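Local coordinates for meta cleavage compound hydrolase (Janthinobacterium, PDB 1J1I) that hydrolyses a carbon-carbon bond of the meta-cleavage product formed in carbazole degradation, releasing anthranilate, as a serine hydrolase of the alpha/beta-hydrolase fold, at the interface of chains A and B. Numbering follows the deposited sequence. Chains: chain A/B, meta cleavage compound hydrolase.

Contact 1: the interface of chains A and B. Residues chain A 254, 256, 269-270, 273-274; chain B 252, 277, 281-282.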
loop_
_atom_site.group_PDB
_atom_site.type_symbol
_atom_site.label_atom_id
_atom_site.label_comp_id
_atom_site.label_asym_id
_atom_site.label_seq_id
_atom_site.Cartn_x
_atom_site.Cartn_y
_atom_site.Cartn_z
ATOM N N TYR A 254 2.752 -1.945 -1.869
ATOM C CA TYR A 254 1.308 -2.171 -1.778
ATOM C C TYR A 254 1.061 -3.636 -2.117
ATOM O O TYR A 254 1.149 -4.048 -3.279
ATOM C CB TYR A 254 0.528 -1.275 -2.746
ATOM C CG TYR A 254 -0.975 -1.336 -2.539
ATOM C CD1 TYR A 254 -1.536 -1.031 -1.300
ATOM C CD2 TYR A 254 -1.833 -1.718 -3.574
ATOM C CE1 TYR A 254 -2.907 -1.107 -1.087
ATOM C CE2 TYR A 254 -3.212 -1.795 -3.372
ATOM C CZ TYR A 254 -3.740 -1.491 -2.121
ATOM O OH TYR A 254 -5.091 -1.586 -1.893
ATOM N N ILE A 256 -1.436 -6.851 -2.225
ATOM C CA ILE A 256 -2.850 -7.170 -2.390
ATOM C C ILE A 256 -3.160 -8.660 -2.230
ATOM O O ILE A 256 -2.532 -9.511 -2.866
ATOM C CB ILE A 256 -3.329 -6.722 -3.792
ATOM C CG1 ILE A 256 -3.013 -5.239 -4.005
ATOM C CG2 ILE A 256 -4.817 -6.983 -3.958
ATOM C CD1 ILE A 256 -3.305 -4.753 -5.432
ATOM N N GLU A 269 -10.406 -1.255 -9.700
ATOM C CA GLU A 269 -10.705 -0.157 -8.783
ATOM C C GLU A 269 -9.655 -0.052 -7.682
ATOM O O GLU A 269 -9.191 1.042 -7.343
ATOM C CB GLU A 269 -12.084 -0.354 -8.155
ATOM C CG GLU A 269 -13.234 -0.168 -9.128
ATOM C CD GLU A 269 -14.060 1.067 -8.817
ATOM O OE1 GLU A 269 -14.707 1.101 -7.745
ATOM O OE2 GLU A 269 -14.060 2.008 -9.642
ATOM N N ASP A 270 -9.291 -1.200 -7.123
ATOM C CA ASP A 270 -8.298 -1.248 -6.062
ATOM C C ASP A 270 -6.969 -0.707 -6.587
ATOM O O ASP A 270 -6.372 0.185 -5.992
ATOM C CB ASP A 270 -8.134 -2.691 -5.567
ATOM C CG ASP A 270 -7.203 -2.800 -4.365
ATOM O OD1 ASP A 270 -7.075 -3.907 -3.803
ATOM O OD2 ASP A 270 -6.596 -1.781 -3.988
ATOM N N ASN A 273 -7.070 3.169 -7.542
ATOM C CA ASN A 273 -7.113 4.021 -6.363
ATOM C C ASN A 273 -5.772 4.067 -5.650
ATOM O O ASN A 273 -5.348 5.122 -5.191
ATOM C CB ASN A 273 -8.204 3.540 -5.405
ATOM C CG ASN A 273 -9.549 4.179 -5.695
ATOM O OD1 ASN A 273 -9.980 4.258 -6.846
ATOM N ND2 ASN A 273 -10.220 4.636 -4.647
ATOM N N ALA A 274 -5.107 2.921 -5.558
ATOM C CA ALA A 274 -3.806 2.858 -4.906
ATOM C C ALA A 274 -2.817 3.713 -5.698
ATOM O O ALA A 274 -1.945 4.378 -5.124
ATOM C CB ALA A 274 -3.321 1.413 -4.845
ATOM N N TRP B 252 -4.085 -6.498 3.282
ATOM C CA TRP B 252 -3.392 -5.727 2.257
ATOM C C TRP B 252 -2.178 -5.185 2.994
ATOM O O TRP B 252 -2.193 -5.085 4.222
ATOM C CB TRP B 252 -4.248 -4.550 1.800
ATOM C CG TRP B 252 -5.253 -4.846 0.733
ATOM C CD1 TRP B 252 -5.159 -4.515 -0.591
ATOM C CD2 TRP B 252 -6.528 -5.482 0.897
ATOM N NE1 TRP B 252 -6.297 -4.895 -1.259
ATOM C CE2 TRP B 252 -7.158 -5.489 -0.370
ATOM C CE3 TRP B 252 -7.207 -6.037 1.995
ATOM C CZ2 TRP B 252 -8.427 -6.040 -0.576
ATOM C CZ3 TRP B 252 -8.474 -6.586 1.792
ATOM C CH2 TRP B 252 -9.071 -6.578 0.516
ATOM N N SER B 277 -8.131 5.397 1.033
ATOM C CA SER B 277 -8.170 4.513 -0.123
ATOM C C SER B 277 -8.608 3.107 0.295
ATOM O O SER B 277 -9.476 2.502 -0.335
ATOM C CB SER B 277 -6.786 4.475 -0.785
ATOM O OG SER B 277 -6.789 3.705 -1.973
ATOM N N LEU B 281 -12.658 1.016 -0.536
ATOM C CA LEU B 281 -12.918 -0.267 -1.174
ATOM C C LEU B 281 -13.810 -1.112 -0.278
ATOM O O LEU B 281 -14.682 -1.829 -0.759
ATOM C CB LEU B 281 -11.610 -1.022 -1.425
ATOM C CG LEU B 281 -10.587 -0.408 -2.381
ATOM C CD1 LEU B 281 -9.353 -1.302 -2.420
ATOM C CD2 LEU B 281 -11.190 -0.253 -3.775
ATOM N N ARG B 282 -13.577 -1.020 1.029
ATOM C CA ARG B 282 -14.343 -1.785 2.009
ATOM C C ARG B 282 -15.629 -1.079 2.425
ATOM O O ARG B 282 -15.866 0.052 1.949
ATOM C CB ARG B 282 -13.481 -2.053 3.247
ATOM C CG ARG B 282 -12.099 -2.618 2.933
ATOM C CD ARG B 282 -12.186 -3.820 2.002
ATOM N NE ARG B 282 -11.478 -3.584 0.748
ATOM C CZ ARG B 282 -11.530 -4.392 -0.307
ATOM N NH1 ARG B 282 -12.263 -5.499 -0.265
ATOM N NH2 ARG B 282 -10.848 -4.095 -1.406
HETATM O O HOH W 1 -6.912 1.087 -3.390
#

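Contact 2: the interface of chains A and B. Residues chain A 242, 245, 251-253, 255; chain B 242, 245, 253-255.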
loop_
_atom_site.group_PDB
_atom_site.type_symbol
_atom_site.label_atom_id
_atom_site.label_comp_id
_atom_site.label_asym_id
_atom_site.label_seq_id
_atom_site.Cartn_x
_atom_site.Cartn_y
_atom_site.Cartn_z
ATOM N N TYR A 242 9.294 -7.744 -1.731
ATOM C CA TYR A 242 10.076 -7.443 -0.543
ATOM C C TYR A 242 11.516 -7.129 -0.944
ATOM O O TYR A 242 12.158 -6.268 -0.342
ATOM C CB TYR A 242 10.021 -8.623 0.440
ATOM C CG TYR A 242 8.606 -8.996 0.870
ATOM C CD1 TYR A 242 8.327 -10.254 1.403
ATOM C CD2 TYR A 242 7.547 -8.097 0.722
ATOM C CE1 TYR A 242 7.025 -10.612 1.773
ATOM C CE2 TYR A 242 6.241 -8.446 1.090
ATOM C CZ TYR A 242 5.991 -9.706 1.613
ATOM O OH TYR A 242 4.706 -10.061 1.975
ATOM N N LEU A 245 11.611 -3.684 -2.479
ATOM C CA LEU A 245 11.494 -2.712 -1.396
ATOM C C LEU A 245 12.815 -2.494 -0.668
ATOM O O LEU A 245 13.083 -1.408 -0.163
ATOM C CB LEU A 245 10.395 -3.153 -0.415
ATOM C CG LEU A 245 8.969 -3.054 -0.979
ATOM C CD1 LEU A 245 7.966 -3.640 0.010
ATOM C CD2 LEU A 245 8.630 -1.597 -1.265
ATOM N N SER A 251 11.100 3.589 -2.333
ATOM C CA SER A 251 9.970 2.761 -2.728
ATOM C C SER A 251 8.962 2.475 -1.620
ATOM O O SER A 251 9.322 2.217 -0.471
ATOM C CB SER A 251 10.457 1.429 -3.310
ATOM O OG SER A 251 11.160 0.649 -2.354
ATOM N N TRP A 252 7.692 2.547 -2.006
ATOM C CA TRP A 252 6.557 2.260 -1.137
ATOM C C TRP A 252 6.101 0.888 -1.606
ATOM O O TRP A 252 6.383 0.496 -2.739
ATOM C CB TRP A 252 5.429 3.257 -1.383
ATOM C CG TRP A 252 5.523 4.550 -0.637
ATOM C CD1 TRP A 252 4.795 4.914 0.463
ATOM C CD2 TRP A 252 6.350 5.676 -0.960
ATOM N NE1 TRP A 252 5.109 6.197 0.838
ATOM C CE2 TRP A 252 6.059 6.692 -0.019
ATOM C CE3 TRP A 252 7.303 5.932 -1.961
ATOM C CZ2 TRP A 252 6.693 7.939 -0.038
ATOM C CZ3 TRP A 252 7.935 7.177 -1.983
ATOM C CH2 TRP A 252 7.622 8.165 -1.029
ATOM N N GLY A 253 5.400 0.155 -0.746
ATOM C CA GLY A 253 4.925 -1.153 -1.139
ATOM C C GLY A 253 3.426 -1.270 -0.939
ATOM O O GLY A 253 2.887 -0.725 0.030
ATOM N N ILE A 255 0.750 -4.415 -1.086
ATOM C CA ILE A 255 0.524 -5.846 -1.231
ATOM C C ILE A 255 -0.970 -6.129 -1.208
ATOM O O ILE A 255 -1.678 -5.711 -0.287
ATOM C CB ILE A 255 1.228 -6.611 -0.096
ATOM C CG1 ILE A 255 2.647 -6.055 0.106
ATOM C CG2 ILE A 255 1.286 -8.089 -0.421
ATOM C CD1 ILE A 255 3.579 -6.232 -1.081
ATOM N N TYR B 242 5.471 -8.427 6.956
ATOM C CA TYR B 242 5.440 -9.551 6.034
ATOM C C TYR B 242 4.821 -10.763 6.726
ATOM O O TYR B 242 4.103 -11.542 6.097
ATOM C CB TYR B 242 6.858 -9.864 5.534
ATOM C CG TYR B 242 7.539 -8.687 4.844
ATOM C CD1 TYR B 242 8.925 -8.642 4.703
ATOM C CD2 TYR B 242 6.795 -7.611 4.354
ATOM C CE1 TYR B 242 9.558 -7.550 4.096
ATOM C CE2 TYR B 242 7.418 -6.513 3.744
ATOM C CZ TYR B 242 8.799 -6.493 3.621
ATOM O OH TYR B 242 9.424 -5.414 3.025
ATOM N N LEU B 245 1.094 -10.232 6.976
ATOM C CA LEU B 245 0.524 -10.450 5.650
ATOM C C LEU B 245 0.356 -11.932 5.329
ATOM O O LEU B 245 -0.551 -12.318 4.598
ATOM C CB LEU B 245 1.392 -9.756 4.587
ATOM C CG LEU B 245 1.327 -8.221 4.623
ATOM C CD1 LEU B 245 2.320 -7.625 3.630
ATOM C CD2 LEU B 245 -0.086 -7.760 4.289
ATOM N N GLY B 253 -1.128 -4.834 2.258
ATOM C CA GLY B 253 0.052 -4.297 2.901
ATOM C C GLY B 253 0.432 -2.956 2.304
ATOM O O GLY B 253 0.289 -2.754 1.094
ATOM N N TYR B 254 0.879 -2.032 3.154
ATOM C CA TYR B 254 1.321 -0.709 2.709
ATOM C C TYR B 254 2.633 -0.410 3.424
ATOM O O TYR B 254 2.655 -0.118 4.625
ATOM C CB TYR B 254 0.292 0.377 3.036
ATOM C CG TYR B 254 0.622 1.723 2.414
ATOM C CD1 TYR B 254 0.790 1.848 1.036
ATOM C CD2 TYR B 254 0.787 2.864 3.203
ATOM C CE1 TYR B 254 1.118 3.066 0.453
ATOM C CE2 TYR B 254 1.113 4.094 2.629
ATOM C CZ TYR B 254 1.281 4.184 1.251
ATOM O OH TYR B 254 1.629 5.377 0.667
ATOM N N ILE B 255 3.725 -0.485 2.669
ATOM C CA ILE B 255 5.060 -0.270 3.207
ATOM C C ILE B 255 5.543 1.121 2.826
ATOM O O ILE B 255 5.528 1.495 1.649
ATOM C CB ILE B 255 6.028 -1.336 2.664
ATOM C CG1 ILE B 255 5.367 -2.723 2.731
ATOM C CG2 ILE B 255 7.314 -1.329 3.465
ATOM C CD1 ILE B 255 5.043 -3.211 4.132
HETATM O O HOH W 2 11.868 -5.510 2.332
HETATM O O HOH W 3 4.243 -12.136 3.371
#

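Contact 1: the interface of chains A and B
A:Asp270 and B:Trp252 meet because each side chain is turned toward the partner chain: the carboxylate carbon CG of A:Asp270 stands anti to its backbone N (chi1 -175°), while the indole of B:Trp252 swings away from its own carbonyl carbon (chi1 -85°). The indole N-H then points at one carboxylate oxygen, with NE1 of B:Trp252 2.8 Å from OD1 of A:Asp270. This hydrogen bond is fairly straight, 158° at the hydrogen, and lies close to the ring plane; it reaches OD1 from the syn side, slightly off the carboxylate plane.

The second oxygen is gripped from within chain A. The phenol OH of A:Tyr254 donates to the syn lone pair of OD2 of A:Asp270 at 2.6 Å, so both oxygens have a donor and rotation of the carboxylate is restrained. The same phenol lies alongside the indole, its OH 3.2 Å from CD1 of B:Trp252. One face of the tyrosine ring rests on the methyl of A:Ala274, and CG2 of A:Ile256 packs 3.7 Å from NE1 of B:Trp252, supporting the indole from the strand.

Water 1 links the two helices. It sits 2.9 Å from OD2 of A:Asp270, also contacts that residue's backbone O, and lies 3.0 Å from the hydroxyl OG of B:Ser277. B:Leu281 lies across the aspartate, its methyls near the carboxylate and backbone, but it is poorly ordered. B:Arg282, also poorly ordered, could contribute a weak favourable electrostatic term, its NH2 lying 4.5 Å from OD1 of A:Asp270.

In the fold, strand 251-256 and helix 268-281 of chain A face the same two elements of chain B, and the two-fold repeats the arrangement with the chains exchanged. The patch lies where that strand meets the C-terminal helix, the last element of the chain.

Contact 2: the interface of chains A and B
The backbones of A:Gly253 and B:Ile255 pair directly, as do those of A:Ile255 and B:Gly253, in two antiparallel bridges related by the two-fold. The amide N of A:Gly253 donates to O of B:Ile255 at 2.7 Å, and N of B:Ile255 returns a bond to O of A:Gly253 at 2.8 Å; the two-fold generates the matching pair. Each glycine is bonded through both N and O, and lets CB of the partner's isoleucine come close to its CA.

Aromatic stacking comes from A:Tyr242 and B:Tyr242, whose side chains run antiparallel, each phenol lying over its twin. Their planes differ by 8° and their centroids are 3.6 Å apart, a near-parallel overlap with CD2 of each ring over the rim side of the other; CD2 of A:Tyr242 comes within 3.4 Å of CE2 of B:Tyr242. In both copies CG lies anti to the carbonyl carbon (chi1 -58°), which carries the ring off its helix and over its twin.

Water anchors the phenol tips. OH of A:Tyr242 is 2.5 Å from water 3, which lies 2.8 Å from the backbone O of B:Tyr242; water 2 makes the reciprocal link. Each hydroxyl is thereby tied to the opposite helix, which should discourage sliding of the stacked rings.

Apolar packing fills in between stack and strands: CD1 of A:Leu245 lies 3.9 Å from CG1 of B:Ile255, the two side chains roughly perpendicular, and the same methyl comes near the phenol OH of B:Tyr242.

In the fold, the bridges join strand 251-256 of the two chains, probably continuing their sheets into one across the two-fold of the deposited assembly, which may be a dimer, while helices 238-247 face each other beside them.

Contact 1 and contact 2 belong to one two-fold interface, their C-alpha centres about 13 Å apart. Strand 251-256 runs through both, with Trp252 and Tyr254 appearing in each, chains exchanged. It pairs along the backbone in contact 2 and sends side chains toward helix 268-281 in contact 1, which may couple strand register to helix packing. Helix 238-247 contributes at contact 2. The centres lie about 16 Å and 14 Å respectively from the catalytic A:Asp233, and about 18 Å and 17 Å from A:Ser114, the nucleophile. These distances are consistent with a role in assembly; the structure alone does not show whether it affects catalysis.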